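Local coordinates for interphotoreceptor retinoid-binding protein (Xenopus laevis, PDB 1J7X) that probably binds and carries retinoids through the interphotoreceptor matrix of the retina, as one functional unit of a larger retinoid-binding protein, at residues V207-E218 with A230-L241. Sequence-based numbering, arbitrary orientation.
Sequences VLTSHQTATAAE and ATIIGEITSGNL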
loop_
_atom_site.group_PDB
_atom_site.type_symbol
_atom_site.label_atom_id
_atom_site.label_comp_id
_atom_site.label_asym_id
_atom_site.label_seq_id
_atom_site.Cartn_x
_atom_site.Cartn_y
_atom_site.Cartn_z
ATOM N N VAL A 207 -3.359 9.418 10.846
ATOM C CA VAL A 207 -3.587 8.038 10.454
ATOM C C VAL A 207 -2.815 7.103 11.309
ATOM O O VAL A 207 -1.608 7.274 11.465
ATOM C CB VAL A 207 -3.188 7.822 9.004
ATOM C CG1 VAL A 207 -3.489 6.449 8.600
ATOM C CG2 VAL A 207 -3.944 8.809 8.125
ATOM N N LEU A 208 -3.485 6.190 11.967
ATOM C CA LEU A 208 -2.898 5.227 12.870
ATOM C C LEU A 208 -2.552 3.977 12.106
ATOM O O LEU A 208 -3.400 3.382 11.413
ATOM C CB LEU A 208 -3.837 4.884 14.037
ATOM C CG LEU A 208 -4.456 6.052 14.807
ATOM C CD1 LEU A 208 -5.149 5.476 16.038
ATOM C CD2 LEU A 208 -3.521 7.109 15.163
ATOM N N THR A 209 -1.312 3.466 12.292
ATOM C CA THR A 209 -0.899 2.260 11.636
ATOM C C THR A 209 -0.301 1.226 12.564
ATOM O O THR A 209 0.194 1.586 13.632
ATOM C CB THR A 209 0.216 2.569 10.557
ATOM O OG1 THR A 209 1.329 3.167 11.280
ATOM C CG2 THR A 209 -0.343 3.519 9.479
ATOM N N SER A 210 -0.325 -0.009 12.138
ATOM C CA SER A 210 0.284 -1.159 12.827
ATOM C C SER A 210 1.047 -2.013 11.822
ATOM O O SER A 210 0.877 -1.899 10.605
ATOM C CB SER A 210 -0.743 -2.093 13.548
ATOM O OG SER A 210 -1.469 -2.913 12.710
ATOM N N HIS A 211 1.798 -3.007 12.363
ATOM C CA HIS A 211 2.457 -3.976 11.551
ATOM C C HIS A 211 1.501 -4.830 10.770
ATOM O O HIS A 211 1.915 -5.502 9.852
ATOM C CB HIS A 211 3.335 -4.882 12.386
ATOM C CG HIS A 211 2.565 -5.732 13.369
ATOM N ND1 HIS A 211 2.240 -7.055 13.112
ATOM C CD2 HIS A 211 2.117 -5.474 14.618
ATOM C CE1 HIS A 211 1.553 -7.538 14.133
ATOM N NE2 HIS A 211 1.440 -6.594 15.043
ATOM N N GLN A 212 0.223 -4.869 11.158
ATOM C CA GLN A 212 -0.778 -5.607 10.416
ATOM C C GLN A 212 -1.377 -4.792 9.242
ATOM O O GLN A 212 -1.951 -5.354 8.335
ATOM C CB GLN A 212 -1.920 -6.081 11.301
ATOM C CG GLN A 212 -1.432 -7.047 12.375
ATOM C CD GLN A 212 -2.403 -7.121 13.552
ATOM O OE1 GLN A 212 -3.624 -7.077 13.339
ATOM N NE2 GLN A 212 -1.865 -7.199 14.810
ATOM N N THR A 213 -1.247 -3.481 9.239
ATOM C CA THR A 213 -1.777 -2.668 8.127
ATOM C C THR A 213 -1.200 -3.126 6.802
ATOM O O THR A 213 0.055 -3.287 6.678
ATOM C CB THR A 213 -1.456 -1.209 8.388
ATOM O OG1 THR A 213 -1.875 -0.840 9.737
ATOM C CG2 THR A 213 -2.110 -0.228 7.316
ATOM N N ALA A 214 -2.032 -3.414 5.800
ATOM C CA ALA A 214 -1.583 -4.047 4.577
ATOM C C ALA A 214 -2.195 -3.491 3.301
ATOM O O ALA A 214 -3.272 -2.878 3.352
ATOM C CB ALA A 214 -1.845 -5.521 4.637
ATOM N N THR A 215 -1.579 -3.883 2.202
ATOM C CA THR A 215 -1.926 -3.489 0.840
ATOM C C THR A 215 -2.534 -2.080 0.695
ATOM O O THR A 215 -1.915 -1.063 1.040
ATOM C CB THR A 215 -2.854 -4.611 0.247
ATOM O OG1 THR A 215 -3.988 -4.890 1.094
ATOM C CG2 THR A 215 -2.162 -5.994 0.265
ATOM N N ALA A 216 -3.800 -2.093 0.257
ATOM C CA ALA A 216 -4.483 -0.819 -0.010
ATOM C C ALA A 216 -4.387 0.139 1.157
ATOM O O ALA A 216 -4.385 1.371 1.003
ATOM C CB ALA A 216 -5.910 -1.009 -0.393
ATOM N N ALA A 217 -4.437 -0.390 2.418
ATOM C CA ALA A 217 -4.331 0.491 3.590
ATOM C C ALA A 217 -2.969 1.188 3.665
ATOM O O ALA A 217 -2.887 2.316 4.099
ATOM C CB ALA A 217 -4.666 -0.299 4.880
ATOM N N GLU A 218 -1.929 0.447 3.318
ATOM C CA GLU A 218 -0.575 1.026 3.296
ATOM C C GLU A 218 -0.439 2.139 2.229
ATOM O O GLU A 218 0.080 3.170 2.477
ATOM C CB GLU A 218 0.446 -0.106 3.036
ATOM C CG GLU A 218 0.501 -1.179 4.115
ATOM C CD GLU A 218 1.618 -2.230 3.856
ATOM O OE1 GLU A 218 2.871 -1.890 4.117
ATOM O OE2 GLU A 218 1.317 -3.328 3.341
ATOM N N ALA A 230 -1.663 14.106 6.010
ATOM C CA ALA A 230 -1.783 13.701 7.354
ATOM C C ALA A 230 -0.461 13.282 8.011
ATOM O O ALA A 230 0.501 12.974 7.336
ATOM C CB ALA A 230 -2.734 12.524 7.366
ATOM N N THR A 231 -0.505 13.196 9.303
ATOM C CA THR A 231 0.577 12.679 10.111
ATOM C C THR A 231 0.292 11.185 10.347
ATOM O O THR A 231 -0.825 10.812 10.741
ATOM C CB THR A 231 0.652 13.424 11.419
ATOM O OG1 THR A 231 0.848 14.832 11.220
ATOM C CG2 THR A 231 1.793 12.910 12.278
ATOM N N ILE A 232 1.286 10.320 10.050
ATOM C CA ILE A 232 1.135 8.917 10.241
ATOM C C ILE A 232 1.712 8.552 11.620
ATOM O O ILE A 232 2.861 8.873 11.961
ATOM C CB ILE A 232 1.920 8.149 9.168
ATOM C CG1 ILE A 232 1.603 8.686 7.767
ATOM C CG2 ILE A 232 1.632 6.706 9.166
ATOM C CD1 ILE A 232 0.024 8.710 7.522
ATOM N N ILE A 233 0.969 7.773 12.383
ATOM C CA ILE A 233 1.349 7.409 13.777
ATOM C C ILE A 233 1.176 5.930 14.030
ATOM O O ILE A 233 0.117 5.346 13.752
ATOM C CB ILE A 233 0.494 8.215 14.777
ATOM C CG1 ILE A 233 0.599 9.666 14.435
ATOM C CG2 ILE A 233 0.874 7.859 16.254
ATOM C CD1 ILE A 233 -0.427 10.491 15.248
ATOM N N GLY A 234 2.255 5.291 14.555
ATOM C CA GLY A 234 2.121 3.903 14.921
ATOM C C GLY A 234 3.339 3.107 14.511
ATOM O O GLY A 234 4.435 3.607 14.680
ATOM N N GLU A 235 3.106 1.874 14.091
ATOM C CA GLU A 235 4.184 0.968 13.732
ATOM C C GLU A 235 4.475 1.020 12.215
ATOM O O GLU A 235 3.629 1.317 11.393
ATOM C CB GLU A 235 3.861 -0.424 14.121
ATOM C CG GLU A 235 3.557 -0.574 15.625
ATOM C CD GLU A 235 2.992 -1.906 15.974
ATOM O OE1 GLU A 235 2.426 -2.639 15.096
ATOM O OE2 GLU A 235 2.962 -2.234 17.207
ATOM N N ILE A 236 5.651 0.530 11.841
ATOM C CA ILE A 236 5.972 0.368 10.431
ATOM C C ILE A 236 5.023 -0.742 9.938
ATOM O O ILE A 236 4.768 -1.754 10.638
ATOM C CB ILE A 236 7.451 -0.104 10.265
ATOM C CG1 ILE A 236 8.342 0.997 10.683
ATOM C CG2 ILE A 236 7.721 -0.511 8.903
ATOM C CD1 ILE A 236 9.791 0.524 11.015
ATOM N N THR A 237 4.447 -0.548 8.778
ATOM C CA THR A 237 3.423 -1.456 8.282
ATOM C C THR A 237 3.953 -2.768 7.721
ATOM O O THR A 237 5.178 -2.943 7.673
ATOM C CB THR A 237 2.498 -0.735 7.308
ATOM O OG1 THR A 237 3.174 -0.335 6.140
ATOM C CG2 THR A 237 1.918 0.594 7.967
ATOM N N SER A 238 3.056 -3.642 7.280
ATOM C CA SER A 238 3.410 -4.990 6.932
ATOM C C SER A 238 4.328 -5.137 5.752
ATOM O O SER A 238 4.978 -6.095 5.706
ATOM C CB SER A 238 2.131 -5.829 6.696
ATOM O OG SER A 238 1.514 -5.460 5.514
ATOM N N GLY A 239 4.364 -4.179 4.825
ATOM C CA GLY A 239 5.160 -4.277 3.628
ATOM C C GLY A 239 4.607 -5.200 2.620
ATOM O O GLY A 239 5.359 -5.843 1.825
ATOM N N ASN A 240 3.294 -5.371 2.594
ATOM C CA ASN A 240 2.672 -6.241 1.615
ATOM C C ASN A 240 1.936 -5.411 0.642
ATOM O O ASN A 240 0.833 -5.002 0.942
ATOM C CB ASN A 240 1.655 -7.162 2.309
ATOM C CG ASN A 240 2.285 -8.108 3.353
ATOM O OD1 ASN A 240 1.571 -8.682 4.186
ATOM N ND2 ASN A 240 3.614 -8.249 3.317
ATOM N N LEU A 241 2.514 -5.081 -0.482
ATOM C CA LEU A 241 1.849 -4.297 -1.532
ATOM C C LEU A 241 1.657 -5.220 -2.754
ATOM O O LEU A 241 2.376 -6.212 -2.911
ATOM C CB LEU A 241 2.705 -3.132 -1.969
ATOM C CG LEU A 241 2.972 -2.052 -0.934
ATOM C CD1 LEU A 241 3.846 -0.916 -1.478
ATOM C CD2 LEU A 241 1.663 -1.396 -0.477
#
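A beta-alpha-beta crossover of the ClpP/crotonase-type core joins strand 204-209, helix 216-226 and strand 231-234, and its two parallel strands pair directly from Val207 opposite Ile232 to Thr209 opposite Gly234. Val207 N donates to Thr231 O, Val207 O accepts from Ile233 N, and Thr209 N donates to Ile233 O; Glu235 N to Thr209 O is the next rung. On the helix 216-226 side of the sheet Val207 and Ile232 run side by side, with Val207 CB 3.6 Å from Ile232 CD1; Leu208 and Ile233 lie on the other side, against helix 287-296. Gly234 has no side chain, and a CB there would run into Thr209 O. Beyond the strands the two segments stay joined by backbone and side-chain bonds together. Thr209 sets OG1 between its backbone N and carbonyl carbon (chi1 60°), from where it donates to Glu235 O at 3.0 Å, while its CB packs 3.7 Å from Thr237 CG2. Thr213 O accepts two bonds from one residue, from Ser238 N nearly straight along its C=O and from Ser238 OG at a tilt. The buried carboxylate of Glu218, in the first turn of the helix, gathers the loop 237-240: Gly239 N reaches OE1 on the syn side at 2.8 Å, and Thr237 OG1 meets the same oxygen on the anti side at 2.6 Å, both from one face of the carboxylate plane. Thr237 OG1 also bonds to Val276 N, tying in a further part of the chain. The second oxygen, Glu218 OE2, takes Asn240 N on its syn lone pair at 2.9 Å. A glutamine here has an NH2 where one of the two oxygens was and would probably leave Gly239 N or Asn240 N without its acceptor. Thr215 N donates to Asn240 O at 2.9 Å.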